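Local coordinates for protein BONZAI 1 (Arabidopsis thaliana, PDB 6KXT) that restrains plant cell death and defence responses and binds phospholipids in a calcium-dependent way, the part described here being its second C2 domain, at residues V17-N22 against Q134-K139; S32-V37 against P62-V67. One frame throughout, in Å; residues are numbered along the deposited sequence.

Contact 1 of 2, residues V17-N22 against Q134-K139; sequences VFRCSN and QLFVDK
R19 of strand 13-21 and D138, at the bulge in strand 133-143, form a salt bridge, with R19 NE 2.9 Å from D138 OD1. The N-H points almost straight at the acceptor (166°), which lies in the guanidinium plane and receives it on its syn lone pair. After an extended run to CD, a bend at chi3 (70°) places NE beside the acid, while R19 NH2 donates to a water 3.0 Å away. The same guanidinium lies flat over F136, planes 16° apart, in a cation-pi stack that sets R19 CZ 4.1 Å from the ring centroid; NH2 sits toward the rim, 3.4 Å from F136 CG. The acid holds its edge and the ring one face, which should limit its rotation.

In the backbone, R19 and F136 exchange two hydrogen bonds, as do S21 and Q134. V17 O instead accepts from both D138 N, at 2.8 Å, and K139 N, weakly: a classic beta bulge, in which D138 and K139 both face V17. The other face of this antiparallel pair is apolar, L135 CD1 packing 3.8 Å from F18 CD1 and 3.9 Å from C20 SG. As in a C2 beta sandwich, that face looks toward the second sheet: L36 of strand 34-40 meets F18 and L135, L107 of helix 104-113 meets F18 and V137, and strand 117-121 continues the sheet beyond L135.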
# COMPACT_ATOMS: atom_id res chain seq x y z
N VAL A 17 -7.45 -0.20 6.33
CA VAL A 17 -8.36 -0.22 5.15
C VAL A 17 -7.80 0.83 4.19
O VAL A 17 -7.77 2.04 4.53
CB VAL A 17 -9.83 0.04 5.50
CG1 VAL A 17 -10.65 0.26 4.23
CG2 VAL A 17 -10.41 -1.08 6.36
N PHE A 18 -7.38 0.40 3.02
CA PHE A 18 -6.90 1.22 1.90
C PHE A 18 -8.01 1.48 0.90
O PHE A 18 -8.85 0.62 0.65
CB PHE A 18 -5.75 0.53 1.18
CG PHE A 18 -4.47 0.40 1.96
CD1 PHE A 18 -3.70 1.53 2.18
CD2 PHE A 18 -4.01 -0.82 2.40
CE1 PHE A 18 -2.46 1.42 2.81
CE2 PHE A 18 -2.76 -0.92 3.02
CZ PHE A 18 -2.01 0.20 3.24
N ARG A 19 -7.97 2.69 0.35
CA ARG A 19 -8.92 3.12 -0.70
C ARG A 19 -8.10 3.82 -1.77
O ARG A 19 -7.13 4.55 -1.43
CB ARG A 19 -9.95 4.06 -0.09
CG ARG A 19 -10.79 4.79 -1.12
CD ARG A 19 -11.88 5.56 -0.37
NE ARG A 19 -11.42 6.71 0.43
CZ ARG A 19 -11.23 7.92 -0.07
NH1 ARG A 19 -11.36 8.16 -1.37
NH2 ARG A 19 -10.89 8.91 0.73
N CYS A 20 -8.47 3.70 -3.04
CA CYS A 20 -7.90 4.52 -4.11
C CYS A 20 -8.98 5.37 -4.76
O CYS A 20 -10.17 4.94 -4.78
CB CYS A 20 -7.19 3.72 -5.19
SG CYS A 20 -5.80 2.77 -4.54
N SER A 21 -8.54 6.53 -5.26
CA SER A 21 -9.38 7.48 -6.02
C SER A 21 -8.85 7.60 -7.44
O SER A 21 -7.65 7.86 -7.59
CB SER A 21 -9.39 8.79 -5.30
OG SER A 21 -10.42 9.63 -5.78
N ASN A 22 -9.71 7.46 -8.45
CA ASN A 22 -9.47 7.96 -9.82
C ASN A 22 -8.30 7.18 -10.45
O ASN A 22 -7.44 7.79 -11.07
CB ASN A 22 -9.32 9.49 -9.82
CG ASN A 22 -9.37 10.16 -11.19
OD1 ASN A 22 -9.93 9.62 -12.14
ND2 ASN A 22 -8.76 11.34 -11.30
N GLN A 134 -4.79 8.62 -6.37
CA GLN A 134 -4.40 8.75 -4.94
C GLN A 134 -4.80 7.54 -4.13
O GLN A 134 -5.79 6.88 -4.42
CB GLN A 134 -5.00 10.00 -4.31
CG GLN A 134 -4.46 11.27 -4.96
CD GLN A 134 -5.16 12.53 -4.53
OE1 GLN A 134 -6.39 12.54 -4.41
NE2 GLN A 134 -4.40 13.59 -4.31
N LEU A 135 -3.98 7.25 -3.13
CA LEU A 135 -4.18 6.24 -2.10
C LEU A 135 -4.58 6.97 -0.82
O LEU A 135 -3.96 7.97 -0.44
CB LEU A 135 -2.89 5.44 -1.84
CG LEU A 135 -2.94 4.36 -0.77
CD1 LEU A 135 -3.77 3.19 -1.21
CD2 LEU A 135 -1.54 3.87 -0.43
N PHE A 136 -5.59 6.47 -0.16
CA PHE A 136 -6.11 6.96 1.12
C PHE A 136 -6.10 5.85 2.14
O PHE A 136 -6.21 4.63 1.80
CB PHE A 136 -7.51 7.53 0.97
CG PHE A 136 -7.59 8.80 0.16
CD1 PHE A 136 -7.69 8.78 -1.20
CD2 PHE A 136 -7.65 10.03 0.83
CE1 PHE A 136 -7.72 9.98 -1.92
CE2 PHE A 136 -7.71 11.20 0.11
CZ PHE A 136 -7.75 11.18 -1.25
N VAL A 137 -6.03 6.22 3.42
CA VAL A 137 -6.01 5.28 4.56
C VAL A 137 -7.33 5.51 5.30
O VAL A 137 -7.45 6.51 6.04
CB VAL A 137 -4.77 5.48 5.43
CG1 VAL A 137 -4.80 4.48 6.59
CG2 VAL A 137 -3.52 5.35 4.59
N ASP A 138 -8.34 4.70 4.99
CA ASP A 138 -9.71 4.91 5.53
C ASP A 138 -9.76 4.49 6.98
O ASP A 138 -10.57 5.01 7.74
CB ASP A 138 -10.76 4.09 4.76
CG ASP A 138 -11.33 4.75 3.53
OD1 ASP A 138 -10.84 5.85 3.16
OD2 ASP A 138 -12.27 4.14 2.96
N LYS A 139 -8.98 3.49 7.37
CA LYS A 139 -8.95 3.01 8.76
C LYS A 139 -7.52 2.62 9.11
O LYS A 139 -6.79 2.07 8.25
CB LYS A 139 -9.82 1.77 8.95
CG LYS A 139 -9.79 1.17 10.35
CD LYS A 139 -10.67 -0.03 10.49
CE LYS A 139 -10.97 -0.38 11.93
NZ LYS A 139 -11.91 -1.50 12.01
O HOH W 1 -10.46 8.18 3.64

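Contact 2 of 2, residues S32-V37 against P62-V67; sequences SDPFLV and PIWKPV
W64 points its indole at P34, F35 and L36: its edge meets P34 and one face meets L36. From CB, chi1 of -72° sets CG beside the backbone N, and the ring extends from there toward strand 34-40. NE1, on the ring edge, makes a weak hydrogen bond to P34 O, 3.4 Å away and near the ring plane. Farther round, CZ2 lies 3.9 Å from P34 CB and 3.8 Å from F35 CA. L36 has a second conformer, so its detail is less certain; in the one given, CD1 lies by CZ3 and CE3, CD2 by CH2, and L36 CG stands 3.6 Å from the centroid of the six-membered ring, a CH-pi contact over the face. P62 CB lies over the opposite face, and P62 CG also touches P34 CG at 3.8 Å. An alanine at W64 would probably open a gap between L36 and P62 and leave P34 O without this weak donor. In this C2 beta sandwich a connecting loop thus lays its tryptophan on strand 34-40 of one sheet and against C20 of strand 13-21 in the other, while T53, E54 and R56 pack around it and C85 of strand 81-87 backs P34 and L36.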
# COMPACT_ATOMS: atom_id res chain seq x y z
N SER A 32 -8.96 -1.43 -15.19
CA SER A 32 -8.15 -2.13 -14.16
C SER A 32 -9.00 -3.02 -13.27
O SER A 32 -10.12 -2.68 -12.91
CB SER A 32 -7.41 -1.12 -13.35
OG SER A 32 -6.43 -0.41 -14.13
N ASP A 33 -8.38 -4.13 -12.90
CA ASP A 33 -8.83 -5.02 -11.81
C ASP A 33 -7.81 -4.92 -10.68
O ASP A 33 -6.90 -5.74 -10.58
CB ASP A 33 -8.93 -6.46 -12.28
CG ASP A 33 -9.81 -6.59 -13.51
OD1 ASP A 33 -10.98 -6.19 -13.42
OD2 ASP A 33 -9.32 -7.15 -14.55
N PRO A 34 -7.90 -3.86 -9.85
CA PRO A 34 -6.80 -3.55 -8.97
C PRO A 34 -6.75 -4.36 -7.66
O PRO A 34 -7.75 -4.77 -7.12
CB PRO A 34 -7.05 -2.08 -8.61
CG PRO A 34 -8.54 -1.95 -8.66
CD PRO A 34 -8.95 -2.86 -9.80
N PHE A 35 -5.53 -4.53 -7.22
CA PHE A 35 -5.16 -5.03 -5.90
C PHE A 35 -3.90 -4.28 -5.45
O PHE A 35 -3.19 -3.62 -6.26
CB PHE A 35 -4.94 -6.55 -5.95
CG PHE A 35 -3.76 -7.07 -6.72
CD1 PHE A 35 -3.78 -7.11 -8.10
CD2 PHE A 35 -2.60 -7.50 -6.08
CE1 PHE A 35 -2.70 -7.58 -8.83
CE2 PHE A 35 -1.53 -8.02 -6.81
CZ PHE A 35 -1.58 -8.04 -8.18
N LEU A 36 -3.70 -4.34 -4.12
CA LEU A 36 -2.50 -3.72 -3.51
C LEU A 36 -1.58 -4.80 -2.96
O LEU A 36 -2.06 -5.84 -2.44
CB LEU A 36 -2.82 -2.78 -2.33
CG LEU A 36 -3.77 -1.64 -2.60
CD1 LEU A 36 -3.96 -0.83 -1.32
CD2 LEU A 36 -3.26 -0.78 -3.71
N VAL A 37 -0.30 -4.57 -3.05
CA VAL A 37 0.74 -5.40 -2.41
C VAL A 37 1.57 -4.46 -1.54
O VAL A 37 2.03 -3.41 -1.99
CB VAL A 37 1.62 -6.10 -3.46
CG1 VAL A 37 2.73 -6.86 -2.77
CG2 VAL A 37 0.76 -6.98 -4.36
N PRO A 62 -11.42 1.65 -5.83
CA PRO A 62 -11.52 0.54 -4.92
C PRO A 62 -11.39 0.89 -3.43
O PRO A 62 -10.65 1.81 -3.05
CB PRO A 62 -10.34 -0.37 -5.30
CG PRO A 62 -9.29 0.59 -5.87
CD PRO A 62 -10.19 1.56 -6.63
N ILE A 63 -12.17 0.17 -2.62
CA ILE A 63 -11.99 0.12 -1.14
C ILE A 63 -11.83 -1.34 -0.78
O ILE A 63 -12.71 -2.14 -1.10
CB ILE A 63 -13.17 0.75 -0.38
CG1 ILE A 63 -13.44 2.20 -0.77
CG2 ILE A 63 -12.91 0.60 1.12
CD1 ILE A 63 -14.79 2.76 -0.32
N TRP A 64 -10.70 -1.74 -0.19
CA TRP A 64 -10.44 -3.18 0.02
C TRP A 64 -10.80 -3.58 1.45
O TRP A 64 -10.93 -2.68 2.33
CB TRP A 64 -8.97 -3.52 -0.30
CG TRP A 64 -8.62 -3.49 -1.75
CD1 TRP A 64 -8.84 -4.48 -2.67
CD2 TRP A 64 -7.94 -2.42 -2.43
NE1 TRP A 64 -8.35 -4.07 -3.88
CE2 TRP A 64 -7.80 -2.82 -3.78
CE3 TRP A 64 -7.50 -1.14 -2.07
CZ2 TRP A 64 -7.11 -2.04 -4.71
CZ3 TRP A 64 -6.83 -0.36 -2.99
CH2 TRP A 64 -6.66 -0.79 -4.30
N LYS A 65 -10.89 -4.87 1.65
CA LYS A 65 -11.05 -5.44 3.02
C LYS A 65 -9.79 -5.09 3.79
O LYS A 65 -8.71 -4.86 3.24
CB LYS A 65 -11.30 -6.94 2.93
CG LYS A 65 -12.59 -7.34 2.24
CD LYS A 65 -12.75 -8.83 2.10
CE LYS A 65 -14.05 -9.19 1.41
NZ LYS A 65 -14.30 -10.64 1.49
N PRO A 66 -9.90 -5.08 5.13
CA PRO A 66 -8.74 -4.75 5.94
C PRO A 66 -7.58 -5.72 5.73
O PRO A 66 -7.74 -6.92 5.49
CB PRO A 66 -9.20 -4.85 7.40
CG PRO A 66 -10.71 -4.99 7.34
CD PRO A 66 -11.14 -5.24 5.91
N VAL A 67 -6.38 -5.14 5.77
CA VAL A 67 -5.13 -5.90 5.88
C VAL A 67 -4.55 -5.73 7.28
O VAL A 67 -4.79 -4.72 7.93
CB VAL A 67 -4.12 -5.54 4.79
CG1 VAL A 67 -4.71 -5.73 3.39
CG2 VAL A 67 -3.55 -4.16 4.94

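Overall arrangement
After helix 5-10 the chain forms strand 13-21, then strand 34-40 of the other sheet, and returns in the 62-67 loop, where contact 2 closes a loop of 24 intervening residues. Only much later does strand 133-143 come back beside strand 13-21, so that contact 1 spans 111 residues and encloses contact 2 entirely. Contact 1 joins two strands within the five-stranded sheet; contact 2 fastens the four-stranded sheet to the 62-67 loop. The two also touch: C20 N to P62 O and W64 N to F18 O are probable backbone hydrogen bonds, linking strand 13-21 with the 62-67 loop.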